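Local coordinates for regulator of Ty1 transposition protein 107 (PDB 3T7K) that probably recognises phosphorylated histone H2A through its C-terminal tandem BRCT repeats during repair of DNA damage, at residues 17-22 and 44-49; 21-26 and 59-64. One frame throughout, in Å; residues are numbered along the deposited sequence.

How the contacts relate
Following helix 8-13, the chain runs through the loop 17-22 into strand 23-27, the second strand from one edge of a four-stranded parallel sheet of order 2-1-3-4. Helix 37-45 then carries it back, and contact 1 closes this first excursion where the helix end and the start of strand 48-50 meet the loop. A longer excursion is closed by contact 2, which brings 59-64 to the other flank of strand 23-27. Both loops use Tyr21 and Asp22, but the first starts and ends earlier, so they overlap in staggered fashion and neither encloses the other. Together they tie two neighbours to strand 23-27, and backbone bonding of Gly47 with Leu23 and Lys49 with Ala25 links the two contacts.

Contact 1: 17-22 and 44-49; sequences ELPNYD and NQLGIK
Tyr21 N donates to Leu46 O over 2.9 Å, the one direct hydrogen bond between 17-22 and 44-49. A water adds a second polar link, giving one hydrogen to Pro19 O and the other to Gln45 O (2.8 Å from the water oxygen). Within the loop, Asn20 OD1 accepts a weak bond from Asp22 N and rests 3.3 Å from Gly47 CA. A side chain on Gly47 would collide with that oxygen, and the positive phi of Gly47 also favours a residue without one. Gly47 is the C-prime residue of the Schellman motif that ends helix 37-45, turning the chain into strand 48-50 of this BRCT-like fold. Apolar contacts lie along the same seam. Leu46 sends CD2 to Leu18 CB at 3.7 Å, the two side chains crossing at about a right angle, and the same methyl meets Pro19 CD at 4.0 Å. Ile48 runs beside Tyr21 in the same direction, CG1 against CB at 3.8 Å. Chi1 of Tyr21 (-70°) sets CG anti to the carbonyl carbon; ring atom CD2 lies 4.1 Å from Leu46 CB. The Tyr21 hydroxyl bonds to Ile111 O, and Phe91 packs edge-to-face with the ring.

Contact 2: 21-26 and 59-64; sequences YDLKAV and KLNCIF
Lys24 O is gripped by two successive backbone amides, Asn61 N at 2.9 Å and Cys62 N by a weak bond. The Asn61 side chain returns to the same strand: its OD1 accepts from Lys24 N at 3.0 Å, the donor standing above the amide carbonyl plane, and ND2 gives a bond near its own amide plane to Asp22 O (3.2 Å). Chi1 (62°) sets CG between the backbone N and the carbonyl carbon, and the bonds at OD1 and ND2 hold the amide against turning. An alanine here would probably leave Lys24 N and Asp22 O without these mates. Lys24 bends at chi3, and NZ reaches Lys59 O at 2.7 Å. Beyond Asn61, strands 23-27 and 62-64 run parallel in the central sheet of the BRCT-like domain, Phe64 N bonding to Val26 O at 3.0 Å. On one face Ala25 CB lies 3.7 Å from Cys62 CB, while Cys62 SG sits over the rim of one face of the Phe64 ring. Leu23 CD1 approaches Phe64 CZ at 3.9 Å, beside Phe91 of helix 90-99. On the other face Val26 CG2 meets Ile63 CD1 at 3.9 Å, where Lys73 and Ser77 of helix 72-77 touch Val26 and Ile63 respectively.

Contact 1: 17-22 and 44-49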
ATOM      1  N   GLU C  17     -17.134  25.685  -3.197  1.00 50.45           N
ATOM      2  CA  GLU C  17     -16.706  24.301  -3.131  1.00 48.20           C
ATOM      3  C   GLU C  17     -15.228  24.255  -3.522  1.00 46.98           C
ATOM      4  O   GLU C  17     -14.794  25.004  -4.399  1.00 46.34           O
ATOM      5  CB  GLU C  17     -17.579  23.478  -4.083  1.00 46.39           C
ATOM      6  CG  GLU C  17     -17.350  21.988  -4.076  1.00 43.75           C
ATOM      7  CD  GLU C  17     -16.167  21.573  -4.947  1.00 48.88           C
ATOM      8  OE1 GLU C  17     -15.839  22.296  -5.927  1.00 48.62           O
ATOM      9  OE2 GLU C  17     -15.565  20.524  -4.637  1.00 47.48           O
ATOM     10  N   LEU C  18     -14.461  23.399  -2.851  1.00 45.86           N
ATOM     11  CA  LEU C  18     -13.034  23.238  -3.133  1.00 42.64           C
ATOM     12  C   LEU C  18     -12.755  21.891  -3.780  1.00 38.99           C
ATOM     13  O   LEU C  18     -13.287  20.867  -3.338  1.00 38.86           O
ATOM     14  CB  LEU C  18     -12.238  23.319  -1.836  1.00 41.51           C
ATOM     15  CG  LEU C  18     -12.482  24.545  -0.965  1.00 45.51           C
ATOM     16  CD1 LEU C  18     -11.527  24.505   0.225  1.00 50.17           C
ATOM     17  CD2 LEU C  18     -12.273  25.795  -1.793  1.00 42.06           C
ATOM     18  N   PRO C  19     -11.929  21.876  -4.838  1.00 36.68           N
ATOM     19  CA  PRO C  19     -11.570  20.574  -5.400  1.00 35.51           C
ATOM     20  C   PRO C  19     -10.648  19.820  -4.468  1.00 35.87           C
ATOM     21  O   PRO C  19      -9.998  20.415  -3.605  1.00 37.30           O
ATOM     22  CB  PRO C  19     -10.816  20.943  -6.679  1.00 33.43           C
ATOM     23  CG  PRO C  19     -10.347  22.320  -6.464  1.00 37.96           C
ATOM     24  CD  PRO C  19     -11.408  22.983  -5.655  1.00 34.96           C
ATOM     25  N   ASN C  20     -10.596  18.510  -4.639  1.00 37.51           N
ATOM     26  CA  ASN C  20      -9.624  17.697  -3.935  1.00 33.34           C
ATOM     27  C   ASN C  20      -8.663  17.136  -4.958  1.00 32.24           C
ATOM     28  O   ASN C  20      -8.956  16.131  -5.600  1.00 32.21           O
ATOM     29  CB  ASN C  20     -10.299  16.567  -3.159  1.00 33.12           C
ATOM     30  CG  ASN C  20      -9.296  15.623  -2.532  0.64 37.11           C
ATOM     31  OD1 ASN C  20      -8.133  15.965  -2.378  1.00 37.91           O
ATOM     32  ND2 ASN C  20      -9.736  14.427  -2.187  1.00 41.65           N
ATOM     33  N   TYR C  21      -7.529  17.797  -5.133  1.00 33.31           N
ATOM     34  CA  TYR C  21      -6.553  17.349  -6.129  1.00 35.63           C
ATOM     35  C   TYR C  21      -5.896  16.023  -5.759  1.00 35.21           C
ATOM     36  O   TYR C  21      -5.397  15.316  -6.623  1.00 34.50           O
ATOM     37  CB  TYR C  21      -5.486  18.420  -6.357  1.00 35.48           C
ATOM     38  CG  TYR C  21      -6.003  19.625  -7.077  1.00 34.15           C
ATOM     39  CD1 TYR C  21      -6.144  19.624  -8.456  1.00 36.57           C
ATOM     40  CD2 TYR C  21      -6.368  20.761  -6.379  1.00 32.75           C
ATOM     41  CE1 TYR C  21      -6.630  20.742  -9.121  1.00 36.23           C
ATOM     42  CE2 TYR C  21      -6.855  21.868  -7.028  1.00 32.49           C
ATOM     43  CZ  TYR C  21      -6.989  21.859  -8.385  1.00 34.69           C
ATOM     44  OH  TYR C  21      -7.461  22.982  -9.020  1.00 37.86           O
ATOM     45  N   ASP C  22      -5.906  15.692  -4.474  1.00 35.03           N
ATOM     46  CA  ASP C  22      -5.359  14.421  -4.009  1.00 37.75           C
ATOM     47  C   ASP C  22      -3.899  14.186  -4.449  1.00 35.67           C
ATOM     48  O   ASP C  22      -3.561  13.141  -5.000  1.00 36.54           O
ATOM     49  CB  ASP C  22      -6.254  13.248  -4.441  1.00 34.70           C
ATOM     50  CG  ASP C  22      -5.779  11.945  -3.864  1.00 42.01           C
ATOM     51  OD1 ASP C  22      -4.889  12.014  -2.978  1.00 48.12           O
ATOM     52  OD2 ASP C  22      -6.197  10.837  -4.294  1.00 45.86           O
ATOM     53  N   ASN C  44      -3.203  22.146   1.483  1.00 39.35           N
ATOM     54  CA  ASN C  44      -3.712  20.980   2.204  1.00 43.04           C
ATOM     55  C   ASN C  44      -5.233  20.958   2.181  1.00 40.27           C
ATOM     56  O   ASN C  44      -5.853  19.897   2.068  1.00 40.74           O
ATOM     57  CB  ASN C  44      -3.203  20.968   3.643  1.00 42.81           C
ATOM     58  CG  ASN C  44      -1.752  21.409   3.749  1.00 54.39           C
ATOM     59  OD1 ASN C  44      -1.457  22.467   4.314  1.00 55.78           O
ATOM     60  ND2 ASN C  44      -0.830  20.597   3.200  1.00 48.75           N
ATOM     61  N   GLN C  45      -5.842  22.130   2.263  1.00 41.22           N
ATOM     62  CA  GLN C  45      -7.300  22.194   2.177  1.00 42.16           C
ATOM     63  C   GLN C  45      -7.787  21.732   0.811  1.00 42.23           C
ATOM     64  O   GLN C  45      -8.920  21.289   0.674  1.00 43.15           O
ATOM     65  CB  GLN C  45      -7.804  23.605   2.483  1.00 42.76           C
ATOM     66  CG  GLN C  45      -7.793  23.941   3.975  1.00 52.16           C
ATOM     67  CD  GLN C  45      -8.251  22.774   4.837  1.00 53.39           C
ATOM     68  OE1 GLN C  45      -9.362  22.264   4.675  0.45 47.43           O
ATOM     69  NE2 GLN C  45      -7.386  22.336   5.749  0.43 51.14           N
ATOM     70  N   LEU C  46      -6.916  21.819  -0.194  1.00 42.48           N
ATOM     71  CA  LEU C  46      -7.259  21.395  -1.544  1.00 38.57           C
ATOM     72  C   LEU C  46      -6.725  19.999  -1.847  1.00 40.30           C
ATOM     73  O   LEU C  46      -6.679  19.589  -3.004  1.00 40.76           O
ATOM     74  CB  LEU C  46      -6.735  22.394  -2.583  1.00 41.68           C
ATOM     75  CG  LEU C  46      -7.270  23.828  -2.464  1.00 43.05           C
ATOM     76  CD1 LEU C  46      -6.526  24.788  -3.393  1.00 47.88           C
ATOM     77  CD2 LEU C  46      -8.733  23.878  -2.773  1.00 44.68           C
ATOM     78  N   GLY C  47      -6.340  19.265  -0.809  1.00 40.18           N
ATOM     79  CA  GLY C  47      -5.841  17.915  -0.989  1.00 41.05           C
ATOM     80  C   GLY C  47      -4.505  17.843  -1.714  1.00 39.47           C
ATOM     81  O   GLY C  47      -4.251  16.896  -2.455  1.00 44.01           O
ATOM     82  N   ILE C  48      -3.671  18.855  -1.518  1.00 39.45           N
ATOM     83  CA  ILE C  48      -2.302  18.839  -1.999  1.00 39.35           C
ATOM     84  C   ILE C  48      -1.357  18.935  -0.793  1.00 45.72           C
ATOM     85  O   ILE C  48      -1.404  19.921  -0.024  1.00 41.86           O
ATOM     86  CB  ILE C  48      -2.017  20.039  -2.906  1.00 39.35           C
ATOM     87  CG1 ILE C  48      -2.987  20.080  -4.085  1.00 35.87           C
ATOM     88  CG2 ILE C  48      -0.582  19.995  -3.390  1.00 39.60           C
ATOM     89  CD1 ILE C  48      -2.854  21.330  -4.915  1.00 37.45           C
ATOM     90  N   LYS C  49      -0.510  17.918  -0.638  1.00 40.76           N
ATOM     91  CA  LYS C  49       0.488  17.845   0.432  1.00 42.01           C
ATOM     92  C   LYS C  49       1.854  17.694  -0.202  1.00 47.50           C
ATOM     93  O   LYS C  49       2.030  16.852  -1.098  1.00 41.49           O
ATOM     94  CB  LYS C  49       0.220  16.640   1.345  1.00 40.14           C
ATOM     95  CG  LYS C  49      -1.228  16.524   1.764  1.00 49.96           C
ATOM     96  CD  LYS C  49      -1.399  15.767   3.079  1.00 56.92           C
ATOM     97  CE  LYS C  49      -1.343  14.262   2.903  0.23 50.15           C
ATOM     98  NZ  LYS C  49      -1.866  13.574   4.119  0.43 50.11           N
TER
HETATM   99  O   HOH W   1     -10.667  19.777  -0.879  1.00 45.46           O

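Contact 2: 21-26 and 59-64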
ATOM      1  N   TYR C  21      -7.529  17.797  -5.133  1.00 33.31           N
ATOM      2  CA  TYR C  21      -6.553  17.349  -6.129  1.00 35.63           C
ATOM      3  C   TYR C  21      -5.896  16.023  -5.759  1.00 35.21           C
ATOM      4  O   TYR C  21      -5.397  15.316  -6.623  1.00 34.50           O
ATOM      5  CB  TYR C  21      -5.486  18.420  -6.357  1.00 35.48           C
ATOM      6  CG  TYR C  21      -6.003  19.625  -7.077  1.00 34.15           C
ATOM      7  CD1 TYR C  21      -6.144  19.624  -8.456  1.00 36.57           C
ATOM      8  CD2 TYR C  21      -6.368  20.761  -6.379  1.00 32.75           C
ATOM      9  CE1 TYR C  21      -6.630  20.742  -9.121  1.00 36.23           C
ATOM     10  CE2 TYR C  21      -6.855  21.868  -7.028  1.00 32.49           C
ATOM     11  CZ  TYR C  21      -6.989  21.859  -8.385  1.00 34.69           C
ATOM     12  OH  TYR C  21      -7.461  22.982  -9.020  1.00 37.86           O
ATOM     13  N   ASP C  22      -5.906  15.692  -4.474  1.00 35.03           N
ATOM     14  CA  ASP C  22      -5.359  14.421  -4.009  1.00 37.75           C
ATOM     15  C   ASP C  22      -3.899  14.186  -4.449  1.00 35.67           C
ATOM     16  O   ASP C  22      -3.561  13.141  -5.000  1.00 36.54           O
ATOM     17  CB  ASP C  22      -6.254  13.248  -4.441  1.00 34.70           C
ATOM     18  CG  ASP C  22      -5.779  11.945  -3.864  1.00 42.01           C
ATOM     19  OD1 ASP C  22      -4.889  12.014  -2.978  1.00 48.12           O
ATOM     20  OD2 ASP C  22      -6.197  10.837  -4.294  1.00 45.86           O
ATOM     21  N   LEU C  23      -3.034  15.153  -4.168  1.00 35.00           N
ATOM     22  CA  LEU C  23      -1.627  15.058  -4.546  1.00 36.96           C
ATOM     23  C   LEU C  23      -0.774  14.865  -3.310  1.00 37.79           C
ATOM     24  O   LEU C  23      -0.916  15.586  -2.328  1.00 37.68           O
ATOM     25  CB  LEU C  23      -1.179  16.327  -5.288  1.00 32.32           C
ATOM     26  CG  LEU C  23      -1.979  16.647  -6.548  1.00 31.15           C
ATOM     27  CD1 LEU C  23      -1.436  17.879  -7.207  1.00 34.62           C
ATOM     28  CD2 LEU C  23      -1.945  15.476  -7.528  1.00 33.24           C
ATOM     29  N   LYS C  24       0.102  13.872  -3.355  1.00 42.64           N
ATOM     30  CA  LYS C  24       1.156  13.737  -2.359  1.00 38.87           C
ATOM     31  C   LYS C  24       2.461  13.884  -3.144  1.00 35.64           C
ATOM     32  O   LYS C  24       2.906  12.939  -3.789  1.00 29.42           O
ATOM     33  CB  LYS C  24       1.062  12.375  -1.647  1.00 40.05           C
ATOM     34  CG  LYS C  24      -0.197  12.205  -0.785  1.00 42.77           C
ATOM     35  CD  LYS C  24      -0.542  10.732  -0.589  1.00 49.01           C
ATOM     36  CE  LYS C  24      -0.914  10.058  -1.916  1.00 51.96           C
ATOM     37  NZ  LYS C  24      -0.946   8.545  -1.857  1.00 50.86           N
ATOM     38  N   ALA C  25       3.051  15.077  -3.101  1.00 34.83           N
ATOM     39  CA  ALA C  25       4.150  15.412  -3.999  1.00 36.12           C
ATOM     40  C   ALA C  25       5.485  15.673  -3.288  1.00 41.72           C
ATOM     41  O   ALA C  25       5.539  15.864  -2.061  1.00 38.80           O
ATOM     42  CB  ALA C  25       3.780  16.611  -4.845  1.00 33.05           C
ATOM     43  N   VAL C  26       6.559  15.664  -4.074  1.00 36.80           N
ATOM     44  CA  VAL C  26       7.778  16.332  -3.687  1.00 40.30           C
ATOM     45  C   VAL C  26       8.058  17.277  -4.839  1.00 36.99           C
ATOM     46  O   VAL C  26       7.571  17.047  -5.932  1.00 38.12           O
ATOM     47  CB  VAL C  26       8.956  15.347  -3.434  1.00 43.81           C
ATOM     48  CG1 VAL C  26       8.587  14.381  -2.313  1.00 40.29           C
ATOM     49  CG2 VAL C  26       9.303  14.587  -4.699  1.00 39.61           C
ATOM     50  N   LYS C  59       3.596   7.158   0.361  1.00 49.85           N
ATOM     51  CA  LYS C  59       2.941   6.802  -0.891  1.00 47.89           C
ATOM     52  C   LYS C  59       2.771   8.012  -1.801  1.00 45.88           C
ATOM     53  O   LYS C  59       1.670   8.294  -2.275  1.00 42.90           O
ATOM     54  CB  LYS C  59       1.586   6.155  -0.601  1.00 52.60           C
ATOM     55  CG  LYS C  59       1.691   4.771   0.025  1.00 55.86           C
ATOM     56  CD  LYS C  59       2.465   3.825  -0.891  0.52 51.13           C
ATOM     57  CE  LYS C  59       2.597   2.440  -0.284  0.43 52.39           C
ATOM     58  NZ  LYS C  59       3.395   1.529  -1.153  0.66 48.52           N
ATOM     59  N   LEU C  60       3.860   8.732  -2.040  1.00 39.70           N
ATOM     60  CA  LEU C  60       3.813   9.877  -2.931  1.00 39.91           C
ATOM     61  C   LEU C  60       3.265   9.440  -4.282  1.00 37.92           C
ATOM     62  O   LEU C  60       3.449   8.294  -4.688  1.00 35.20           O
ATOM     63  CB  LEU C  60       5.198  10.482  -3.101  1.00 35.60           C
ATOM     64  CG  LEU C  60       5.916  10.757  -1.781  1.00 41.10           C
ATOM     65  CD1 LEU C  60       7.366  11.180  -2.033  1.00 40.44           C
ATOM     66  CD2 LEU C  60       5.183  11.797  -0.984  1.00 39.30           C
ATOM     67  N   ASN C  61       2.582  10.347  -4.975  1.00 34.31           N
ATOM     68  CA  ASN C  61       2.033  10.017  -6.283  1.00 33.11           C
ATOM     69  C   ASN C  61       2.317  11.106  -7.308  1.00 29.02           C
ATOM     70  O   ASN C  61       1.875  11.029  -8.444  1.00 32.00           O
ATOM     71  CB  ASN C  61       0.522   9.749  -6.183  1.00 34.48           C
ATOM     72  CG  ASN C  61      -0.270  10.968  -5.710  1.00 35.27           C
ATOM     73  OD1 ASN C  61       0.228  12.089  -5.726  1.00 31.77           O
ATOM     74  ND2 ASN C  61      -1.513  10.744  -5.283  1.00 38.74           N
ATOM     75  N   CYS C  62       3.070  12.120  -6.908  1.00 30.89           N
ATOM     76  CA  CYS C  62       3.237  13.291  -7.746  1.00 32.85           C
ATOM     77  C   CYS C  62       4.626  13.894  -7.628  1.00 32.96           C
ATOM     78  O   CYS C  62       5.267  13.826  -6.583  1.00 35.86           O
ATOM     79  CB  CYS C  62       2.185  14.337  -7.349  1.00 34.73           C
ATOM     80  SG  CYS C  62       2.242  15.878  -8.275  1.00 37.62           S
ATOM     81  N   ILE C  63       5.090  14.508  -8.705  1.00 33.67           N
ATOM     82  CA  ILE C  63       6.332  15.255  -8.653  1.00 37.04           C
ATOM     83  C   ILE C  63       6.150  16.566  -9.377  1.00 33.08           C
ATOM     84  O   ILE C  63       5.594  16.597 -10.464  1.00 33.86           O
ATOM     85  CB  ILE C  63       7.510  14.476  -9.296  1.00 37.00           C
ATOM     86  CG1 ILE C  63       8.738  15.374  -9.394  1.00 40.40           C
ATOM     87  CG2 ILE C  63       7.151  13.980 -10.680  1.00 32.23           C
ATOM     88  CD1 ILE C  63       9.878  14.910  -8.528  1.00 42.00           C
ATOM     89  N   PHE C  64       6.584  17.651  -8.747  1.00 33.82           N
ATOM     90  CA  PHE C  64       6.623  18.955  -9.393  1.00 37.80           C
ATOM     91  C   PHE C  64       8.046  19.248  -9.831  1.00 36.32           C
ATOM     92  O   PHE C  64       8.966  19.187  -9.024  1.00 39.88           O
ATOM     93  CB  PHE C  64       6.157  20.048  -8.431  1.00 38.30           C
ATOM     94  CG  PHE C  64       4.688  19.956  -8.074  1.00 34.58           C
ATOM     95  CD1 PHE C  64       3.720  20.394  -8.959  1.00 36.58           C
ATOM     96  CD2 PHE C  64       4.290  19.424  -6.861  1.00 34.74           C
ATOM     97  CE1 PHE C  64       2.367  20.304  -8.635  1.00 32.88           C
ATOM     98  CE2 PHE C  64       2.945  19.329  -6.534  1.00 40.01           C
ATOM     99  CZ  PHE C  64       1.985  19.765  -7.427  1.00 35.46           C
TER